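Local structure of pectinesterase inhibitor 1 (Arabidopsis thaliana, 1X91) at residues Thr40-Thr45 with Glu88-Leu93. The protein inhibits plant pectin methylesterase, the enzyme that removes methyl esters from cell-wall pectin, and belongs to the invertase/pectin methylesterase inhibitor family. The protein carries 1 engineered substitution. Sequence-based numbering, arbitrary orientation. Where two conformers were deposited one is given.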
loop_
_atom_site.group_PDB
_atom_site.type_symbol
_atom_site.label_atom_id
_atom_site.label_comp_id
_atom_site.label_asym_id
_atom_site.label_seq_id
_atom_site.Cartn_x
_atom_site.Cartn_y
_atom_site.Cartn_z
ATOM N N THR A 40 -11.509 -5.326 -0.561
ATOM C CA THR A 40 -11.653 -3.888 -0.874
ATOM C C THR A 40 -10.426 -3.116 -0.468
ATOM O O THR A 40 -10.089 -2.131 -1.135
ATOM C CB THR A 40 -12.907 -3.214 -0.322
ATOM O OG1 THR A 40 -12.956 -3.414 1.091
ATOM C CG2 THR A 40 -14.200 -3.801 -0.897
ATOM N N THR A 41 -9.712 -3.529 0.551
ATOM C CA THR A 41 -8.487 -2.877 0.950
ATOM C C THR A 41 -7.399 -3.051 -0.099
ATOM O O THR A 41 -6.706 -2.101 -0.439
ATOM C CB THR A 41 -8.037 -3.343 2.335
ATOM O OG1 THR A 41 -9.084 -3.094 3.318
ATOM C CG2 THR A 41 -6.844 -2.544 2.793
ATOM N N LEU A 42 -7.235 -4.277 -0.563
ATOM C CA LEU A 42 -6.310 -4.544 -1.661
ATOM C C LEU A 42 -6.660 -3.713 -2.896
ATOM O O LEU A 42 -5.754 -3.193 -3.583
ATOM C CB LEU A 42 -6.224 -6.042 -1.964
ATOM C CG LEU A 42 -5.452 -6.897 -1.008
ATOM C CD1 LEU A 42 -5.427 -8.340 -1.544
ATOM C CD2 LEU A 42 -4.030 -6.392 -0.833
ATOM N N ASP A 43 -7.930 -3.601 -3.217
ATOM C CA ASP A 43 -8.335 -2.806 -4.373
ATOM C C ASP A 43 -7.825 -1.397 -4.234
ATOM O O ASP A 43 -7.265 -0.834 -5.170
ATOM C CB ASP A 43 -9.858 -2.790 -4.501
ATOM C CG ASP A 43 -10.463 -4.118 -4.950
ATOM O OD1 ASP A 43 -9.762 -5.013 -5.518
ATOM O OD2 ASP A 43 -11.718 -4.317 -4.824
ATOM N N SER A 44 -8.009 -0.784 -3.069
ATOM C CA SER A 44 -7.595 0.608 -2.924
ATOM C C SER A 44 -6.090 0.728 -3.041
ATOM O O SER A 44 -5.540 1.721 -3.584
ATOM C CB SER A 44 -8.063 1.141 -1.558
ATOM O OG SER A 44 -9.496 1.215 -1.491
ATOM N N THR A 45 -5.390 -0.238 -2.476
ATOM C CA THR A 45 -3.938 -0.232 -2.427
ATOM C C THR A 45 -3.392 -0.354 -3.835
ATOM O O THR A 45 -2.504 0.437 -4.237
ATOM C CB THR A 45 -3.387 -1.391 -1.560
ATOM O OG1 THR A 45 -4.008 -1.448 -0.252
ATOM C CG2 THR A 45 -1.898 -1.163 -1.291
ATOM N N GLU A 88 -0.106 -10.783 -6.622
ATOM C CA GLU A 88 0.011 -12.110 -5.973
ATOM C C GLU A 88 -0.807 -12.155 -4.700
ATOM O O GLU A 88 -1.437 -13.177 -4.409
ATOM C CB GLU A 88 1.459 -12.404 -5.704
ATOM C CG GLU A 88 2.288 -12.665 -6.967
ATOM C CD GLU A 88 1.730 -13.754 -7.818
ATOM O OE1 GLU A 88 1.317 -14.780 -7.276
ATOM O OE2 GLU A 88 1.648 -13.565 -9.055
ATOM N N ALA A 89 -0.842 -11.049 -3.981
ATOM C CA ALA A 89 -1.622 -10.984 -2.760
ATOM C C ALA A 89 -3.092 -11.296 -3.088
ATOM O O ALA A 89 -3.763 -12.060 -2.385
ATOM C CB ALA A 89 -1.508 -9.616 -2.128
ATOM N N PHE A 90 -3.596 -10.726 -4.175
ATOM C CA PHE A 90 -4.959 -11.019 -4.634
ATOM C C PHE A 90 -5.139 -12.517 -4.936
ATOM O O PHE A 90 -6.156 -13.094 -4.599
ATOM C CB PHE A 90 -5.309 -10.257 -5.910
ATOM C CG PHE A 90 -5.741 -8.796 -5.708
ATOM C CD1 PHE A 90 -7.014 -8.467 -5.296
ATOM C CD2 PHE A 90 -4.895 -7.750 -6.059
ATOM C CE1 PHE A 90 -7.433 -7.100 -5.237
ATOM C CE2 PHE A 90 -5.297 -6.431 -5.947
ATOM C CZ PHE A 90 -6.571 -6.127 -5.520
ATOM N N GLU A 91 -4.187 -13.110 -5.639
ATOM C CA GLU A 91 -4.259 -14.522 -5.991
ATOM C C GLU A 91 -4.399 -15.381 -4.796
ATOM O O GLU A 91 -5.221 -16.308 -4.802
ATOM C CB GLU A 91 -3.056 -14.974 -6.813
ATOM C CG GLU A 91 -2.824 -14.241 -8.133
ATOM C CD GLU A 91 -3.776 -14.611 -9.232
ATOM O OE1 GLU A 91 -4.045 -15.812 -9.357
ATOM O OE2 GLU A 91 -4.184 -13.714 -10.029
ATOM N N HIS A 92 -3.622 -15.069 -3.752
ATOM C CA HIS A 92 -3.709 -15.879 -2.519
ATOM C C HIS A 92 -4.967 -15.599 -1.736
ATOM O O HIS A 92 -5.597 -16.533 -1.203
ATOM C CB HIS A 92 -2.423 -15.743 -1.712
ATOM C CG HIS A 92 -1.288 -16.406 -2.419
ATOM N ND1 HIS A 92 -1.060 -17.753 -2.306
ATOM C CD2 HIS A 92 -0.405 -15.955 -3.346
ATOM C CE1 HIS A 92 -0.063 -18.105 -3.104
ATOM N NE2 HIS A 92 0.342 -17.030 -3.754
ATOM N N LEU A 93 -5.384 -14.348 -1.669
ATOM C CA LEU A 93 -6.684 -14.003 -1.051
ATOM C C LEU A 93 -7.843 -14.774 -1.668
ATOM O O LEU A 93 -8.682 -15.277 -0.938
ATOM C CB LEU A 93 -6.972 -12.511 -1.105
ATOM C CG LEU A 93 -8.298 -12.051 -0.475
ATOM C CD1 LEU A 93 -8.371 -12.379 0.976
ATOM C CD2 LEU A 93 -8.530 -10.573 -0.744
#
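Leu42 and Phe90 carry the contact between helix 34-62 and helix 66-94, neighbouring antiparallel members of the four-helix bundle, whose short segments run at 167° with axes 10.7 Å apart. The Leu42 CB lies over one face of the Phe90 ring, displaced toward the rim on the CE1 and CZ side, and makes a CH-pi contact at 3.9 Å from the ring centroid. Phe90 CG sits beside the backbone N (chi1 -81°), anti to the carbonyl carbon, which sends the ring across the gap until CZ is 3.6 Å from Leu42 C. Phe90 has two conformers, and its ring contacts here belong to one of them. Beyond CB, the leucine reaches on toward the opposite helix: its CD1 is 4.2 Å from Ala89 CB and 3.9 Å from Leu93 CD2, the two leucines lying alongside and pointing opposite ways. Met101 and Val105 of helix 98-119 also touch Leu42, and Val105 touches Ala89 too, tying this pair of helices to a third in the bundle core. At the more open margin the Asp43 side chain comes in roughly perpendicular to that of Phe90, yet its carboxylate plane is tilted only 27° from the ring plane. Lys39, one turn earlier, forms a salt bridge with Asp43 OD1 and also touches the Phe90 side chain. In this conformer that same carboxylate oxygen stands near the ring plane, with a short and therefore tentative 3.1 Å approach to Phe90 CE1.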